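Local coordinates for protein beta-ketoacyl synthase (Pseudomonas aeruginosa, PDB 4CW4) that condenses acetyl-CoA with malonyl-ACP to give acetoacetyl-ACP, the primer that starts fatty acid biosynthesis, at residues Ala305-Ile317 against Leu363-Leu377. Sequence-based numbering, arbitrary orientation.
Sequences ARVVIVGNSEAPI and LAESSQYVVLMDDEL
Arg306 turns its CG opposite its own carbonyl carbon (chi1 -61°) and bends at chi3, while Asp374 sets its carboxylate between backbone N and carbonyl carbon (chi1 69°); the two groups then meet side-on. Arg306 NE runs almost straight to Asp374 OD2 at 2.8 Å, and Arg306 NH2 reaches Asp374 OD1 at 2.9 Å, each on the syn side but tilted out of the carboxylate plane. Asp374 also N-caps the helix that follows: Leu377 N donates to Asp374 OD1 (2.9 Å) from the face of the carboxylate opposite to Arg306 NH2. Arg306 NH2 also donates a longer, weak bond to Glu376 OE1, which a water links to Arg306 NH1. Beside this salt-bridge network Leu377 CD2 presses on Val307 CG2 at a tight 3.4 Å.

Strands 307-314 and 366-374 pair antiparallel, with paired backbone bonds at Val308–Leu372, Val310–Val370, Asn312–Gln368 and Glu314–Ser366. Gly311, without a side chain, leaves room for the Tyr369 ring to come close to the backbone, Tyr369 CD1 being 3.4 Å from Gly311 CA and 3.7 Å from Ile309 CG2. Asn312 O takes a second donor, Ser367 OG, at 3.0 Å besides Gln368 N. Where strand 307-314 has ended and strand 366-374 has yet to begin, Pro316 CG packs on Leu363 CD1 at 3.6 Å, and a water bridges Ile317 N to Glu365, whose carboxylate also forms a salt bridge with Arg190 and a hydrogen bond with Tyr98.

This antiparallel pair belongs to the N-terminal half of the thiolase fold; Glu314 lies near Cys286 and Ala364 near His477, both probably active-site residues. Strand 222-225 runs parallel to 307-314 on one flank, and strand 10-19 is antiparallel to 366-374 on the other. Val310 and Asn312 pack on helix 288-301; from the opposite face Ser313, Ser367 and Tyr369 meet helix 190-204.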
ATOM      1  N   ALA A 305      15.284  13.766  -5.225  1.00 13.67           N
ATOM      2  CA  ALA A 305      16.201  12.692  -4.837  1.00 13.91           C
ATOM      3  C   ALA A 305      17.161  12.381  -5.966  1.00 12.31           C
ATOM      4  O   ALA A 305      16.835  12.550  -7.141  1.00 13.58           O
ATOM      5  CB  ALA A 305      15.440  11.424  -4.426  1.00 15.07           C
ATOM      6  N   ARG A 306      18.340  11.912  -5.600  1.00 11.31           N
ATOM      7  CA  ARG A 306      19.392  11.631  -6.558  1.00 11.91           C
ATOM      8  C   ARG A 306      19.730  10.152  -6.649  1.00 10.74           C
ATOM      9  O   ARG A 306      20.321   9.726  -7.657  1.00 11.20           O
ATOM     10  CB  ARG A 306      20.631  12.419  -6.187  1.00 12.81           C
ATOM     11  CG  ARG A 306      20.380  13.930  -6.198  1.00 13.94           C
ATOM     12  CD  ARG A 306      21.643  14.751  -6.205  1.00 15.20           C
ATOM     13  NE  ARG A 306      22.285  14.659  -7.515  1.00 15.45           N
ATOM     14  CZ  ARG A 306      23.276  15.436  -7.945  1.00 17.29           C
ATOM     15  NH1 ARG A 306      23.786  16.384  -7.170  1.00 18.46           N
ATOM     16  NH2 ARG A 306      23.752  15.269  -9.170  1.00 17.29           N
ATOM     17  N   VAL A 307      19.400   9.390  -5.603  1.00 11.66           N
ATOM     18  CA  VAL A 307      19.628   7.948  -5.569  1.00 10.92           C
ATOM     19  C   VAL A 307      18.337   7.321  -5.124  1.00 11.06           C
ATOM     20  O   VAL A 307      17.813   7.688  -4.071  1.00 12.49           O
ATOM     21  CB  VAL A 307      20.742   7.548  -4.579  1.00 13.69           C
ATOM     22  CG1 VAL A 307      20.987   6.037  -4.613  1.00 14.79           C
ATOM     23  CG2 VAL A 307      22.013   8.312  -4.902  1.00 15.37           C
ATOM     24  N   VAL A 308      17.813   6.401  -5.926  1.00 11.13           N
ATOM     25  CA  VAL A 308      16.526   5.803  -5.628  1.00 11.08           C
ATOM     26  C   VAL A 308      16.600   4.287  -5.748  1.00 11.18           C
ATOM     27  O   VAL A 308      17.013   3.750  -6.775  1.00 11.82           O
ATOM     28  CB  VAL A 308      15.404   6.301  -6.575  1.00 11.82           C
ATOM     29  CG1 VAL A 308      14.060   5.700  -6.143  1.00 13.73           C
ATOM     30  CG2 VAL A 308      15.332   7.815  -6.609  1.00 12.04           C
ATOM     31  N   ILE A 309      16.187   3.599  -4.690  1.00 10.32           N
ATOM     32  CA  ILE A 309      16.069   2.143  -4.727  1.00 10.46           C
ATOM     33  C   ILE A 309      14.592   1.871  -4.932  1.00 11.01           C
ATOM     34  O   ILE A 309      13.764   2.284  -4.115  1.00 13.54           O
ATOM     35  CB  ILE A 309      16.569   1.485  -3.436  1.00 11.96           C
ATOM     36  CG1 ILE A 309      18.116   1.537  -3.340  1.00 14.65           C
ATOM     37  CG2 ILE A 309      16.152   0.010  -3.393  1.00 12.38           C
ATOM     38  CD1 ILE A 309      18.732   2.929  -3.227  1.00 16.67           C
ATOM     39  N   VAL A 310      14.257   1.228  -6.046  1.00 10.08           N
ATOM     40  CA  VAL A 310      12.866   0.944  -6.389  1.00 11.28           C
ATOM     41  C   VAL A 310      12.689  -0.549  -6.586  1.00 10.24           C
ATOM     42  O   VAL A 310      13.456  -1.174  -7.309  1.00 10.13           O
ATOM     43  CB  VAL A 310      12.454   1.610  -7.723  1.00 15.46           C
ATOM     44  CG1 VAL A 310      10.956   1.458  -7.952  1.00 15.48           C
ATOM     45  CG2 VAL A 310      12.852   3.084  -7.782  1.00 17.33           C
ATOM     46  N   GLY A 311      11.681  -1.130  -5.963  1.00  9.83           N
ATOM     47  CA  GLY A 311      11.451  -2.548  -6.156  1.00  9.78           C
ATOM     48  C   GLY A 311      10.215  -3.015  -5.417  1.00  9.13           C
ATOM     49  O   GLY A 311       9.330  -2.212  -5.092  1.00 10.01           O
ATOM     50  N   ASN A 312      10.158  -4.310  -5.138  1.00  9.81           N
ATOM     51  CA  ASN A 312       9.030  -4.910  -4.436  1.00  9.66           C
ATOM     52  C   ASN A 312       9.457  -6.270  -3.905  1.00  9.41           C
ATOM     53  O   ASN A 312      10.474  -6.839  -4.329  1.00 10.04           O
ATOM     54  CB  ASN A 312       7.834  -5.084  -5.380  1.00 10.31           C
ATOM     55  CG  ASN A 312       7.025  -3.817  -5.567  1.00 11.12           C
ATOM     56  OD1 ASN A 312       7.026  -3.211  -6.641  1.00 12.25           O
ATOM     57  ND2 ASN A 312       6.323  -3.413  -4.526  1.00 11.27           N
ATOM     58  N   SER A 313       8.661  -6.803  -2.983  1.00  9.10           N
ATOM     59  CA  SER A 313       8.869  -8.128  -2.464  1.00  9.28           C
ATOM     60  C   SER A 313       7.522  -8.760  -2.168  1.00  9.36           C
ATOM     61  O   SER A 313       6.730  -8.192  -1.418  1.00  9.92           O
ATOM     62  CB  SER A 313       9.672  -8.094  -1.181  1.00 10.82           C
ATOM     63  OG  SER A 313       9.933  -9.435  -0.792  1.00 11.52           O
ATOM     64  N   GLU A 314       7.264  -9.902  -2.771  1.00  8.78           N
ATOM     65  CA  GLU A 314       6.020 -10.623  -2.573  1.00  9.50           C
ATOM     66  C   GLU A 314       6.318 -12.108  -2.408  1.00  8.46           C
ATOM     67  O   GLU A 314       7.017 -12.708  -3.219  1.00  8.44           O
ATOM     68  CB  GLU A 314       5.055 -10.410  -3.744  1.00 11.26           C
ATOM     69  CG  GLU A 314       3.610 -10.743  -3.404  1.00 12.56           C
ATOM     70  CD  GLU A 314       2.794  -9.535  -3.013  1.00 11.50           C
ATOM     71  OE1 GLU A 314       2.779  -8.533  -3.754  1.00 10.94           O
ATOM     72  OE2 GLU A 314       2.110  -9.598  -1.978  1.00 12.15           O
ATOM     73  N   ALA A 315       5.764 -12.691  -1.347  1.00 10.26           N
ATOM     74  CA  ALA A 315       5.904 -14.102  -1.046  1.00  9.48           C
ATOM     75  C   ALA A 315       4.506 -14.645  -0.734  1.00  9.86           C
ATOM     76  O   ALA A 315       4.126 -14.819   0.418  1.00 11.10           O
ATOM     77  CB  ALA A 315       6.858 -14.312   0.147  1.00 10.91           C
ATOM     78  N   PRO A 316       3.713 -14.890  -1.785  1.00 10.48           N
ATOM     79  CA  PRO A 316       2.302 -15.221  -1.629  1.00 11.11           C
ATOM     80  C   PRO A 316       1.988 -16.706  -1.771  1.00 11.50           C
ATOM     81  O   PRO A 316       0.809 -17.031  -1.898  1.00 11.87           O
ATOM     82  CB  PRO A 316       1.688 -14.472  -2.791  1.00 12.08           C
ATOM     83  CG  PRO A 316       2.712 -14.687  -3.891  1.00 11.88           C
ATOM     84  CD  PRO A 316       4.062 -14.686  -3.202  1.00 11.16           C
ATOM     85  N   ILE A 317       2.988 -17.585  -1.736  1.00 10.56           N
ATOM     86  CA  ILE A 317       2.738 -19.005  -1.916  1.00 10.41           C
ATOM     87  C   ILE A 317       2.281 -19.586  -0.569  1.00 10.53           C
ATOM     88  O   ILE A 317       3.064 -20.160   0.183  1.00 11.95           O
ATOM     89  CB  ILE A 317       3.935 -19.761  -2.500  1.00 11.84           C
ATOM     90  CG1 ILE A 317       4.444 -19.068  -3.781  1.00 11.29           C
ATOM     91  CG2 ILE A 317       3.528 -21.188  -2.791  1.00 13.23           C
ATOM     92  CD1 ILE A 317       5.751 -19.631  -4.302  1.00 12.17           C
ATOM     93  N   LEU A 363       0.708 -18.253  -9.538  0.50 10.15           N
ATOM     94  CA  LEU A 363       1.211 -17.443  -8.450  0.50 10.18           C
ATOM     95  C   LEU A 363       2.706 -17.697  -8.242  0.50  9.18           C
ATOM     96  O   LEU A 363       3.162 -18.830  -8.335  0.50  8.63           O
ATOM     97  CB  LEU A 363       0.428 -17.812  -7.197  0.50 12.01           C
ATOM     98  CG  LEU A 363       0.590 -16.952  -5.968  0.50 12.47           C
ATOM     99  CD1 LEU A 363       0.084 -15.556  -6.230  0.50 13.28           C
ATOM    100  CD2 LEU A 363      -0.166 -17.589  -4.830  0.50 12.01           C
ATOM    101  N   ALA A 364       3.462 -16.643  -7.939  1.00  8.96           N
ATOM    102  CA  ALA A 364       4.899 -16.737  -7.767  1.00  9.19           C
ATOM    103  C   ALA A 364       5.396 -15.792  -6.680  1.00  8.94           C
ATOM    104  O   ALA A 364       4.739 -14.810  -6.334  1.00  9.79           O
ATOM    105  CB  ALA A 364       5.602 -16.423  -9.060  1.00  9.22           C
ATOM    106  N   GLU A 365       6.590 -16.089  -6.185  1.00  9.93           N
ATOM    107  CA  GLU A 365       7.290 -15.205  -5.255  1.00  9.64           C
ATOM    108  C   GLU A 365       8.510 -14.582  -5.924  1.00  8.97           C
ATOM    109  O   GLU A 365       9.227 -15.226  -6.688  1.00 10.26           O
ATOM    110  CB  GLU A 365       7.738 -15.987  -4.020  1.00  8.97           C
ATOM    111  CG  GLU A 365       8.705 -17.130  -4.295  1.00  9.77           C
ATOM    112  CD  GLU A 365       9.038 -17.982  -3.076  1.00 10.36           C
ATOM    113  OE1 GLU A 365       8.470 -17.765  -1.973  1.00 11.16           O
ATOM    114  OE2 GLU A 365       9.865 -18.896  -3.230  1.00 10.38           O
ATOM    115  N   SER A 366       8.761 -13.317  -5.610  1.00  8.13           N
ATOM    116  CA  SER A 366       9.905 -12.600  -6.162  1.00  7.66           C
ATOM    117  C   SER A 366      10.178 -11.370  -5.353  1.00  7.58           C
ATOM    118  O   SER A 366       9.247 -10.711  -4.881  1.00  8.65           O
ATOM    119  CB  SER A 366       9.621 -12.151  -7.587  1.00  9.38           C
ATOM    120  OG  SER A 366      10.773 -11.534  -8.163  1.00  8.48           O
ATOM    121  N   SER A 367      11.453 -11.047  -5.193  1.00  8.35           N
ATOM    122  CA  SER A 367      11.839  -9.726  -4.708  1.00  8.97           C
ATOM    123  C   SER A 367      12.920  -9.217  -5.626  1.00  8.21           C
ATOM    124  O   SER A 367      13.897  -9.909  -5.892  1.00  9.40           O
ATOM    125  CB  SER A 367      12.334  -9.731  -3.262  1.00 10.98           C
ATOM    126  OG  SER A 367      12.628  -8.401  -2.852  1.00 11.64           O
ATOM    127  N   GLN A 368      12.749  -7.984  -6.094  0.69  8.56           N
ATOM    128  CA  GLN A 368      13.608  -7.379  -7.108  0.69  8.76           C
ATOM    129  C   GLN A 368      13.782  -5.910  -6.786  0.69  9.07           C
ATOM    130  O   GLN A 368      12.820  -5.266  -6.389  0.69  8.78           O
ATOM    131  CB  GLN A 368      12.947  -7.477  -8.483  0.69  9.54           C
ATOM    132  CG  GLN A 368      12.630  -8.867  -8.986  0.69 10.38           C
ATOM    133  CD  GLN A 368      13.817  -9.558  -9.591  0.69 10.75           C
ATOM    134  OE1 GLN A 368      14.944  -9.417  -9.116  0.69 11.46           O
ATOM    135  NE2 GLN A 368      13.576 -10.323 -10.644  0.69 10.06           N
ATOM    136  N   TYR A 369      14.984  -5.394  -7.017  1.00  9.59           N
ATOM    137  CA  TYR A 369      15.285  -3.972  -6.865  1.00  9.89           C
ATOM    138  C   TYR A 369      16.132  -3.455  -8.019  1.00 10.19           C
ATOM    139  O   TYR A 369      17.010  -4.153  -8.521  1.00 10.76           O
ATOM    140  CB  TYR A 369      15.997  -3.688  -5.523  1.00 11.16           C
ATOM    141  CG  TYR A 369      15.052  -3.899  -4.401  1.00 10.76           C
ATOM    142  CD1 TYR A 369      14.109  -2.933  -4.096  1.00 11.39           C
ATOM    143  CD2 TYR A 369      15.033  -5.098  -3.696  1.00 10.92           C
ATOM    144  CE1 TYR A 369      13.180  -3.146  -3.111  1.00 11.32           C
ATOM    145  CE2 TYR A 369      14.113  -5.319  -2.718  1.00 11.26           C
ATOM    146  CZ  TYR A 369      13.187  -4.350  -2.428  1.00 11.02           C
ATOM    147  OH  TYR A 369      12.228  -4.547  -1.452  1.00 11.83           O
ATOM    148  N   VAL A 370      15.864  -2.215  -8.420  1.00  9.58           N
ATOM    149  CA  VAL A 370      16.794  -1.484  -9.270  1.00 10.59           C
ATOM    150  C   VAL A 370      17.295  -0.284  -8.484  1.00 10.37           C
ATOM    151  O   VAL A 370      16.583   0.264  -7.624  1.00 10.77           O
ATOM    152  CB  VAL A 370      16.170  -1.005 -10.611  1.00 12.49           C
ATOM    153  CG1 VAL A 370      15.796  -2.216 -11.491  1.00 14.20           C
ATOM    154  CG2 VAL A 370      14.986  -0.074 -10.386  1.00 13.51           C
ATOM    155  N   VAL A 371      18.525   0.111  -8.775  1.00  9.67           N
ATOM    156  CA  VAL A 371      19.120   1.299  -8.176  1.00 10.27           C
ATOM    157  C   VAL A 371      19.204   2.343  -9.268  1.00 10.43           C
ATOM    158  O   VAL A 371      19.835   2.108 -10.285  1.00 10.67           O
ATOM    159  CB  VAL A 371      20.517   1.023  -7.611  1.00 11.47           C
ATOM    160  CG1 VAL A 371      21.050   2.248  -6.884  1.00 11.96           C
ATOM    161  CG2 VAL A 371      20.505  -0.180  -6.697  1.00 11.62           C
ATOM    162  N   LEU A 372      18.539   3.475  -9.066  1.00  9.48           N
ATOM    163  CA  LEU A 372      18.556   4.581 -10.008  1.00 10.30           C
ATOM    164  C   LEU A 372      19.405   5.713  -9.461  1.00 10.87           C
ATOM    165  O   LEU A 372      19.416   5.978  -8.251  1.00 11.50           O
ATOM    166  CB  LEU A 372      17.143   5.134 -10.236  1.00 10.09           C
ATOM    167  CG  LEU A 372      16.061   4.123 -10.606  1.00 10.92           C
ATOM    168  CD1 LEU A 372      14.717   4.818 -10.780  1.00 11.20           C
ATOM    169  CD2 LEU A 372      16.465   3.364 -11.884  1.00 11.08           C
ATOM    170  N   MET A 373      20.090   6.402 -10.367  1.00  9.95           N
ATOM    171  CA  MET A 373      20.719   7.671 -10.034  1.00 10.26           C
ATOM    172  C   MET A 373      20.401   8.674 -11.109  1.00 10.68           C
ATOM    173  O   MET A 373      20.163   8.296 -12.239  1.00 12.06           O
ATOM    174  CB  MET A 373      22.238   7.538  -9.962  1.00 11.11           C
ATOM    175  CG  MET A 373      22.756   6.743  -8.809  1.00 12.65           C
ATOM    176  SD  MET A 373      24.558   6.681  -8.815  1.00 13.12           S
ATOM    177  CE  MET A 373      24.790   5.763  -7.280  1.00 14.30           C
ATOM    178  N   ASP A 374      20.427   9.954 -10.768  1.00 10.31           N
ATOM    179  CA  ASP A 374      20.445  10.958 -11.817  1.00 12.02           C
ATOM    180  C   ASP A 374      21.742  10.862 -12.623  1.00 11.19           C
ATOM    181  O   ASP A 374      22.772  10.387 -12.145  1.00 11.80           O
ATOM    182  CB  ASP A 374      20.244  12.368 -11.267  1.00 11.77           C
ATOM    183  CG  ASP A 374      21.412  12.866 -10.454  1.00 13.13           C
ATOM    184  OD1 ASP A 374      22.363  13.466 -11.036  1.00 13.41           O
ATOM    185  OD2 ASP A 374      21.370  12.679  -9.225  1.00 14.58           O
ATOM    186  N   ASP A 375      21.680  11.327 -13.857  1.00 11.15           N
ATOM    187  CA  ASP A 375      22.797  11.206 -14.772  1.00 13.03           C
ATOM    188  C   ASP A 375      24.056  11.919 -14.310  1.00 12.67           C
ATOM    189  O   ASP A 375      25.160  11.450 -14.559  1.00 12.93           O
ATOM    190  CB  ASP A 375      22.413  11.693 -16.177  1.00 13.46           C
ATOM    191  CG  ASP A 375      21.975  13.146 -16.219  1.00 14.19           C
ATOM    192  OD1 ASP A 375      20.967  13.488 -15.581  1.00 13.46           O
ATOM    193  OD2 ASP A 375      22.581  13.942 -16.970  1.00 15.97           O
ATOM    194  N   GLU A 376      23.900  13.053 -13.657  1.00 13.63           N
ATOM    195  CA  GLU A 376      25.060  13.816 -13.225  1.00 14.46           C
ATOM    196  C   GLU A 376      25.812  13.080 -12.116  1.00 13.63           C
ATOM    197  O   GLU A 376      27.043  12.988 -12.140  1.00 13.52           O
ATOM    198  CB  GLU A 376      24.604  15.200 -12.768  1.00 17.78           C
ATOM    199  CG  GLU A 376      25.713  16.148 -12.410  1.00 22.97           C
ATOM    200  CD  GLU A 376      25.176  17.534 -12.154  1.00 27.95           C
ATOM    201  OE1 GLU A 376      24.624  17.771 -11.058  1.00 29.28           O
ATOM    202  OE2 GLU A 376      25.294  18.382 -13.061  1.00 31.68           O
ATOM    203  N   LEU A 377      25.075  12.552 -11.139  1.00 12.46           N
ATOM    204  CA  LEU A 377      25.699  11.795 -10.067  1.00 12.12           C
ATOM    205  C   LEU A 377      26.343  10.511 -10.618  1.00 10.96           C
ATOM    206  O   LEU A 377      27.441  10.129 -10.203  1.00 11.65           O
ATOM    207  CB  LEU A 377      24.664  11.453  -8.981  1.00 11.87           C
ATOM    208  CG  LEU A 377      25.221  10.681  -7.789  1.00 12.63           C
ATOM    209  CD1 LEU A 377      26.243  11.512  -7.014  1.00 13.59           C
ATOM    210  CD2 LEU A 377      24.104  10.180  -6.890  1.00 13.11           C
TER
HETATM  211  O   HOH W   1      25.368  18.730  -8.226  1.00 38.82           O
HETATM  212  O   HOH W   2       5.837 -17.324  -1.129  1.00 10.55           O